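Local coordinates for protein anthranilate-CoA ligase (Stigmatella aurantiaca, PDB 4WV3) that belongs to the ANL superfamily of AMP-binding enzymes and binds 5'-o-[(s)-[(2-aminobenzoyl)oxy](hydroxy)phosphoryl]adenosine in a pocket of this fold, at residues 43-53 with 148-159. Sequence-based numbering, arbitrary orientation.
Sequences NEANQVGNALK and FNDWIRPQPTTL
N50 reaches from one side of its helix to two carbonyls of the loop that follows helix 148-152: its ND2 donates to T158 O at 2.9 Å and to P156 O at 3.1 Å. Both acceptors lie in the amide plane, so the pair of bonds fixes how the group is turned. On the other branch, OD1 lies 3.3 Å from L159 CD1 and takes a bond from a water. One turn earlier, N46 ND2 donates to T157 O at 2.9 Å, arriving above that carbonyl's plane. Between them Q47, extended beyond CG (chi2 -178°), carries NE2 to Q155 O, 2.9 Å away. Three amide side chains thus tie the backbone of the irregular stretch 155-158 to the helix through four carbonyls.

Toward helix 148-152 the contact is mostly apolar. The methyl of A51 sits over one face of W151, its CB 3.7 Å from the centroid of the five-membered ring in a CH-pi contact, while L52 CD2 meets the edge of the six-membered ring at CH2, 3.6 Å off. With chi1 at 178° the indole swings away from its own backbone N and comes to lie against these two residues. V48 CG2 packs against both F148 CZ and I152 CG2; the polar exception is E44 OE2, at the edge of the F148 ring.

Residues outside the two segments hold the polar ends: R34 forms a salt bridge with E44 OE1, T75 bonds OE2, and K82 joins N46 OD1 and, weakly, L159 O. This is structural packing within the AMP-binding domain. Helix 148-152 crosses the 43-53 part of helix 38-54 at 79°, the segment axes 9.8 Å apart at closest approach. It follows edge strand 146-147 of the five-stranded parallel sheet; F148 and W151 also touch strand 133-137, and F148 and L52 reach helix 71-83.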
ATOM      1  N   ASN A  43     -24.639 -11.659  -0.298  1.00 17.12           N
ATOM      2  CA  ASN A  43     -25.972 -11.220  -0.698  1.00 18.46           C
ATOM      3  C   ASN A  43     -25.977  -9.783  -1.203  1.00 21.07           C
ATOM      4  O   ASN A  43     -26.564  -9.482  -2.242  1.00 23.37           O
ATOM      5  CB  ASN A  43     -26.960 -11.365   0.459  1.00 15.78           C
ATOM      6  CG  ASN A  43     -27.248 -12.811   0.805  1.00 17.15           C
ATOM      7  OD1 ASN A  43     -27.109 -13.702  -0.033  1.00 17.85           O
ATOM      8  ND2 ASN A  43     -27.656 -13.052   2.044  1.00 21.05           N
ATOM      9  N   GLU A  44     -25.317  -8.900  -0.462  1.00 18.20           N
ATOM     10  CA  GLU A  44     -25.272  -7.489  -0.819  1.00 17.71           C
ATOM     11  C   GLU A  44     -24.464  -7.275  -2.095  1.00 22.90           C
ATOM     12  O   GLU A  44     -24.797  -6.420  -2.915  1.00 18.56           O
ATOM     13  CB  GLU A  44     -24.698  -6.661   0.333  1.00 14.07           C
ATOM     14  CG  GLU A  44     -24.737  -5.160   0.100  1.00 25.13           C
ATOM     15  CD  GLU A  44     -24.613  -4.366   1.386  1.00 27.30           C
ATOM     16  OE1 GLU A  44     -25.362  -4.663   2.340  1.00 29.11           O
ATOM     17  OE2 GLU A  44     -23.766  -3.449   1.445  1.00 23.08           O
ATOM     18  N   ALA A  45     -23.406  -8.063  -2.260  1.00 18.19           N
ATOM     19  CA  ALA A  45     -22.575  -7.987  -3.456  1.00 15.93           C
ATOM     20  C   ALA A  45     -23.362  -8.422  -4.688  1.00 18.65           C
ATOM     21  O   ALA A  45     -23.222  -7.837  -5.763  1.00 14.29           O
ATOM     22  CB  ALA A  45     -21.326  -8.839  -3.293  1.00 13.14           C
ATOM     23  N   ASN A  46     -24.187  -9.451  -4.526  1.00 18.05           N
ATOM     24  CA  ASN A  46     -25.034  -9.925  -5.613  1.00 20.17           C
ATOM     25  C   ASN A  46     -26.097  -8.898  -5.982  1.00 20.09           C
ATOM     26  O   ASN A  46     -26.509  -8.803  -7.138  1.00 20.00           O
ATOM     27  CB  ASN A  46     -25.685 -11.261  -5.252  1.00 17.22           C
ATOM     28  CG  ASN A  46     -24.679 -12.389  -5.155  1.00 21.50           C
ATOM     29  OD1 ASN A  46     -23.593 -12.316  -5.731  1.00 20.75           O
ATOM     30  ND2 ASN A  46     -25.036 -13.443  -4.430  1.00 17.68           N
ATOM     31  N   GLN A  47     -26.534  -8.128  -4.990  1.00 18.31           N
ATOM     32  CA  GLN A  47     -27.471  -7.039  -5.227  1.00 18.84           C
ATOM     33  C   GLN A  47     -26.785  -5.912  -5.987  1.00 20.87           C
ATOM     34  O   GLN A  47     -27.375  -5.308  -6.883  1.00 18.23           O
ATOM     35  CB  GLN A  47     -28.040  -6.519  -3.907  1.00 22.52           C
ATOM     36  CG  GLN A  47     -29.007  -7.476  -3.231  1.00 24.20           C
ATOM     37  CD  GLN A  47     -29.595  -6.906  -1.957  1.00 22.43           C
ATOM     38  OE1 GLN A  47     -28.881  -6.341  -1.129  1.00 25.23           O
ATOM     39  NE2 GLN A  47     -30.905  -7.046  -1.798  1.00 24.19           N
ATOM     40  N   VAL A  48     -25.536  -5.637  -5.622  1.00 18.39           N
ATOM     41  CA  VAL A  48     -24.737  -4.629  -6.307  1.00 16.54           C
ATOM     42  C   VAL A  48     -24.512  -5.025  -7.761  1.00 20.89           C
ATOM     43  O   VAL A  48     -24.688  -4.212  -8.669  1.00 21.44           O
ATOM     44  CB  VAL A  48     -23.377  -4.415  -5.610  1.00 19.47           C
ATOM     45  CG1 VAL A  48     -22.443  -3.592  -6.487  1.00 16.21           C
ATOM     46  CG2 VAL A  48     -23.575  -3.747  -4.259  1.00 17.40           C
ATOM     47  N   GLY A  49     -24.131  -6.282  -7.975  1.00 16.01           N
ATOM     48  CA  GLY A  49     -23.922  -6.806  -9.312  1.00 16.13           C
ATOM     49  C   GLY A  49     -25.169  -6.707 -10.172  1.00 21.40           C
ATOM     50  O   GLY A  49     -25.101  -6.300 -11.331  1.00 21.26           O
ATOM     51  N   ASN A  50     -26.310  -7.078  -9.600  1.00 20.25           N
ATOM     52  CA  ASN A  50     -27.589  -6.963 -10.292  1.00 20.07           C
ATOM     53  C   ASN A  50     -27.977  -5.510 -10.552  1.00 18.25           C
ATOM     54  O   ASN A  50     -28.508  -5.181 -11.613  1.00 20.20           O
ATOM     55  CB  ASN A  50     -28.696  -7.666  -9.503  1.00 14.86           C
ATOM     56  CG  ASN A  50     -28.649  -9.173  -9.647  1.00 15.04           C
ATOM     57  OD1 ASN A  50     -28.381  -9.695 -10.729  1.00 20.51           O
ATOM     58  ND2 ASN A  50     -28.911  -9.882  -8.555  1.00 15.92           N
ATOM     59  N   ALA A  51     -27.710  -4.647  -9.578  1.00 16.46           N
ATOM     60  CA  ALA A  51     -28.045  -3.232  -9.697  1.00 21.24           C
ATOM     61  C   ALA A  51     -27.207  -2.549 -10.772  1.00 21.61           C
ATOM     62  O   ALA A  51     -27.674  -1.632 -11.447  1.00 19.96           O
ATOM     63  CB  ALA A  51     -27.875  -2.530  -8.358  1.00 17.37           C
ATOM     64  N   LEU A  52     -25.966  -3.002 -10.926  1.00 21.01           N
ATOM     65  CA  LEU A  52     -25.079  -2.469 -11.953  1.00 17.72           C
ATOM     66  C   LEU A  52     -25.554  -2.860 -13.349  1.00 22.51           C
ATOM     67  O   LEU A  52     -25.375  -2.107 -14.308  1.00 16.95           O
ATOM     68  CB  LEU A  52     -23.642  -2.942 -11.721  1.00 16.26           C
ATOM     69  CG  LEU A  52     -22.912  -2.304 -10.536  1.00 16.36           C
ATOM     70  CD1 LEU A  52     -21.643  -3.072 -10.204  1.00 13.43           C
ATOM     71  CD2 LEU A  52     -22.595  -0.845 -10.828  1.00 17.44           C
ATOM     72  N   LYS A  53     -26.164  -4.038 -13.460  1.00 21.03           N
ATOM     73  CA  LYS A  53     -26.737  -4.484 -14.726  1.00 21.30           C
ATOM     74  C   LYS A  53     -27.876  -3.563 -15.140  1.00 21.92           C
ATOM     75  O   LYS A  53     -28.074  -3.298 -16.326  1.00 24.45           O
ATOM     76  CB  LYS A  53     -27.245  -5.923 -14.619  1.00 26.79           C
ATOM     77  CG  LYS A  53     -26.175  -6.937 -14.265  1.00 24.91           C
ATOM     78  CD  LYS A  53     -26.750  -8.342 -14.177  1.00 32.04           C
ATOM     79  CE  LYS A  53     -26.981  -8.937 -15.555  1.00 32.62           C
ATOM     80  NZ  LYS A  53     -25.698  -9.198 -16.265  1.00 36.24           N
ATOM     81  N   PHE A 148     -27.250   4.471  -2.112  1.00 25.99           N
ATOM     82  CA  PHE A 148     -26.773   3.088  -2.127  1.00 24.82           C
ATOM     83  C   PHE A 148     -27.817   2.064  -1.679  1.00 28.45           C
ATOM     84  O   PHE A 148     -28.088   1.099  -2.394  1.00 26.93           O
ATOM     85  CB  PHE A 148     -25.504   2.953  -1.280  1.00 21.51           C
ATOM     86  CG  PHE A 148     -24.853   1.603  -1.376  1.00 26.76           C
ATOM     87  CD1 PHE A 148     -24.008   1.301  -2.432  1.00 23.38           C
ATOM     88  CD2 PHE A 148     -25.080   0.638  -0.408  1.00 22.44           C
ATOM     89  CE1 PHE A 148     -23.406   0.060  -2.524  1.00 21.15           C
ATOM     90  CE2 PHE A 148     -24.481  -0.604  -0.495  1.00 22.01           C
ATOM     91  CZ  PHE A 148     -23.642  -0.893  -1.554  1.00 20.20           C
ATOM     92  N   ASN A 149     -28.398   2.277  -0.503  1.00 24.02           N
ATOM     93  CA  ASN A 149     -29.384   1.346   0.046  1.00 23.63           C
ATOM     94  C   ASN A 149     -30.637   1.200  -0.814  1.00 31.60           C
ATOM     95  O   ASN A 149     -31.134   0.091  -1.014  1.00 34.44           O
ATOM     96  CB  ASN A 149     -29.765   1.735   1.476  1.00 25.50           C
ATOM     97  CG  ASN A 149     -28.686   1.387   2.482  1.00 27.90           C
ATOM     98  OD1 ASN A 149     -27.867   0.498   2.248  1.00 36.09           O
ATOM     99  ND2 ASN A 149     -28.682   2.084   3.611  1.00 32.65           N
ATOM    100  N   ASP A 150     -31.144   2.321  -1.320  1.00 25.79           N
ATOM    101  CA  ASP A 150     -32.327   2.310  -2.174  1.00 30.18           C
ATOM    102  C   ASP A 150     -32.010   1.676  -3.524  1.00 29.36           C
ATOM    103  O   ASP A 150     -32.893   1.156  -4.206  1.00 29.58           O
ATOM    104  CB  ASP A 150     -32.852   3.732  -2.379  1.00 29.87           C
ATOM    105  CG  ASP A 150     -33.197   4.421  -1.073  1.00 44.38           C
ATOM    106  OD1 ASP A 150     -33.611   3.724  -0.122  1.00 41.84           O
ATOM    107  OD2 ASP A 150     -33.051   5.660  -0.997  1.00 39.44           O
ATOM    108  N   TRP A 151     -30.736   1.725  -3.894  1.00 28.90           N
ATOM    109  CA  TRP A 151     -30.273   1.236  -5.186  1.00 21.48           C
ATOM    110  C   TRP A 151     -30.177  -0.288  -5.221  1.00 26.04           C
ATOM    111  O   TRP A 151     -30.428  -0.910  -6.254  1.00 30.97           O
ATOM    112  CB  TRP A 151     -28.919   1.872  -5.507  1.00 25.68           C
ATOM    113  CG  TRP A 151     -28.293   1.438  -6.790  1.00 27.15           C
ATOM    114  CD1 TRP A 151     -28.851   1.477  -8.034  1.00 19.63           C
ATOM    115  CD2 TRP A 151     -26.964   0.935  -6.961  1.00 27.81           C
ATOM    116  NE1 TRP A 151     -27.957   1.009  -8.967  1.00 18.28           N
ATOM    117  CE2 TRP A 151     -26.789   0.674  -8.333  1.00 24.00           C
ATOM    118  CE3 TRP A 151     -25.907   0.671  -6.084  1.00 24.58           C
ATOM    119  CZ2 TRP A 151     -25.602   0.159  -8.849  1.00 25.57           C
ATOM    120  CZ3 TRP A 151     -24.728   0.164  -6.598  1.00 25.03           C
ATOM    121  CH2 TRP A 151     -24.586  -0.088  -7.967  1.00 22.39           C
ATOM    122  N   ILE A 152     -29.822  -0.886  -4.087  1.00 23.58           N
ATOM    123  CA  ILE A 152     -29.640  -2.333  -4.011  1.00 19.79           C
ATOM    124  C   ILE A 152     -30.858  -3.044  -3.427  1.00 29.04           C
ATOM    125  O   ILE A 152     -30.938  -4.273  -3.453  1.00 29.07           O
ATOM    126  CB  ILE A 152     -28.411  -2.702  -3.158  1.00 24.01           C
ATOM    127  CG1 ILE A 152     -28.638  -2.305  -1.697  1.00 23.97           C
ATOM    128  CG2 ILE A 152     -27.156  -2.044  -3.712  1.00 23.37           C
ATOM    129  CD1 ILE A 152     -27.527  -2.736  -0.764  1.00 23.88           C
ATOM    130  N   ARG A 153     -31.800  -2.267  -2.901  1.00 27.58           N
ATOM    131  CA  ARG A 153     -32.973  -2.828  -2.229  1.00 30.01           C
ATOM    132  C   ARG A 153     -33.857  -3.748  -3.088  1.00 30.13           C
ATOM    133  O   ARG A 153     -34.149  -4.871  -2.677  1.00 31.02           O
ATOM    134  CB  ARG A 153     -33.809  -1.725  -1.563  1.00 30.24           C
ATOM    135  CG  ARG A 153     -35.089  -2.227  -0.921  1.00 29.57           C
ATOM    136  CD  ARG A 153     -35.734  -1.167  -0.045  1.00 36.37           C
ATOM    137  NE  ARG A 153     -34.885  -0.803   1.087  1.00 45.39           N
ATOM    138  CZ  ARG A 153     -34.256   0.362   1.207  1.00 40.67           C
ATOM    139  NH1 ARG A 153     -34.387   1.287   0.267  1.00 39.10           N
ATOM    140  NH2 ARG A 153     -33.503   0.604   2.271  1.00 41.64           N
ATOM    141  N   PRO A 154     -34.287  -3.289  -4.279  1.00 28.31           N
ATOM    142  CA  PRO A 154     -35.179  -4.174  -5.038  1.00 28.15           C
ATOM    143  C   PRO A 154     -34.445  -5.331  -5.713  1.00 25.03           C
ATOM    144  O   PRO A 154     -35.086  -6.276  -6.170  1.00 25.65           O
ATOM    145  CB  PRO A 154     -35.769  -3.240  -6.095  1.00 23.04           C
ATOM    146  CG  PRO A 154     -34.708  -2.228  -6.318  1.00 19.56           C
ATOM    147  CD  PRO A 154     -34.068  -2.007  -4.977  1.00 25.57           C
ATOM    148  N   GLN A 155     -33.119  -5.258  -5.771  1.00 25.28           N
ATOM    149  CA  GLN A 155     -32.328  -6.284  -6.442  1.00 23.13           C
ATOM    150  C   GLN A 155     -32.276  -7.589  -5.651  1.00 21.93           C
ATOM    151  O   GLN A 155     -32.124  -7.574  -4.430  1.00 20.66           O
ATOM    152  CB  GLN A 155     -30.908  -5.777  -6.713  1.00 21.07           C
ATOM    153  CG  GLN A 155     -30.845  -4.540  -7.593  1.00 18.92           C
ATOM    154  CD  GLN A 155     -31.332  -4.794  -9.007  1.00 16.93           C
ATOM    155  OE1 GLN A 155     -31.445  -5.941  -9.444  1.00 19.88           O
ATOM    156  NE2 GLN A 155     -31.622  -3.721  -9.732  1.00 18.42           N
ATOM    157  N   PRO A 156     -32.403  -8.726  -6.354  1.00 20.53           N
ATOM    158  CA  PRO A 156     -32.337 -10.051  -5.729  1.00 20.71           C
ATOM    159  C   PRO A 156     -30.944 -10.350  -5.185  1.00 24.42           C
ATOM    160  O   PRO A 156     -29.969  -9.736  -5.616  1.00 22.76           O
ATOM    161  CB  PRO A 156     -32.672 -10.998  -6.886  1.00 17.72           C
ATOM    162  CG  PRO A 156     -32.316 -10.240  -8.113  1.00 17.89           C
ATOM    163  CD  PRO A 156     -32.633  -8.810  -7.805  1.00 21.21           C
ATOM    164  N   THR A 157     -30.859 -11.289  -4.247  1.00 24.23           N
ATOM    165  CA  THR A 157     -29.592 -11.615  -3.601  1.00 21.75           C
ATOM    166  C   THR A 157     -28.850 -12.739  -4.320  1.00 22.27           C
ATOM    167  O   THR A 157     -27.822 -13.219  -3.844  1.00 24.36           O
ATOM    168  CB  THR A 157     -29.800 -12.009  -2.130  1.00 18.34           C
ATOM    169  OG1 THR A 157     -30.644 -13.166  -2.057  1.00 24.22           O
ATOM    170  CG2 THR A 157     -30.447 -10.868  -1.362  1.00 13.98           C
ATOM    171  N   THR A 158     -29.379 -13.156  -5.466  1.00 18.16           N
ATOM    172  CA  THR A 158     -28.737 -14.192  -6.265  1.00 20.84           C
ATOM    173  C   THR A 158     -28.150 -13.612  -7.548  1.00 21.94           C
ATOM    174  O   THR A 158     -28.720 -12.701  -8.150  1.00 17.07           O
ATOM    175  CB  THR A 158     -29.712 -15.333  -6.613  1.00 19.65           C
ATOM    176  OG1 THR A 158     -30.860 -14.798  -7.284  1.00 21.36           O
ATOM    177  CG2 THR A 158     -30.158 -16.054  -5.352  1.00 22.41           C
ATOM    178  N   LEU A 159     -27.004 -14.146  -7.958  1.00 20.43           N
ATOM    179  CA  LEU A 159     -26.315 -13.674  -9.151  1.00 17.44           C
ATOM    180  C   LEU A 159     -25.351 -14.736  -9.665  1.00 19.08           C
ATOM    181  O   LEU A 159     -24.696 -15.420  -8.881  1.00 15.81           O
ATOM    182  CB  LEU A 159     -25.553 -12.382  -8.847  1.00 20.57           C
ATOM    183  CG  LEU A 159     -24.721 -11.777  -9.980  1.00 18.54           C
ATOM    184  CD1 LEU A 159     -25.611 -11.369 -11.142  1.00 16.74           C
ATOM    185  CD2 LEU A 159     -23.908 -10.592  -9.481  1.00 18.41           C
TER
HETATM  186  O   HOH W   1     -29.444 -15.646  -1.463  1.00 24.98           O
HETATM  187  O   HOH W   2     -26.468  -1.626   3.050  1.00 28.07           O
HETATM  188  O   HOH W   3     -29.512 -12.241 -11.482  1.00 14.52           O
HETATM  189  O   HOH W   4     -30.009  -0.077 -11.103  1.00 20.62           O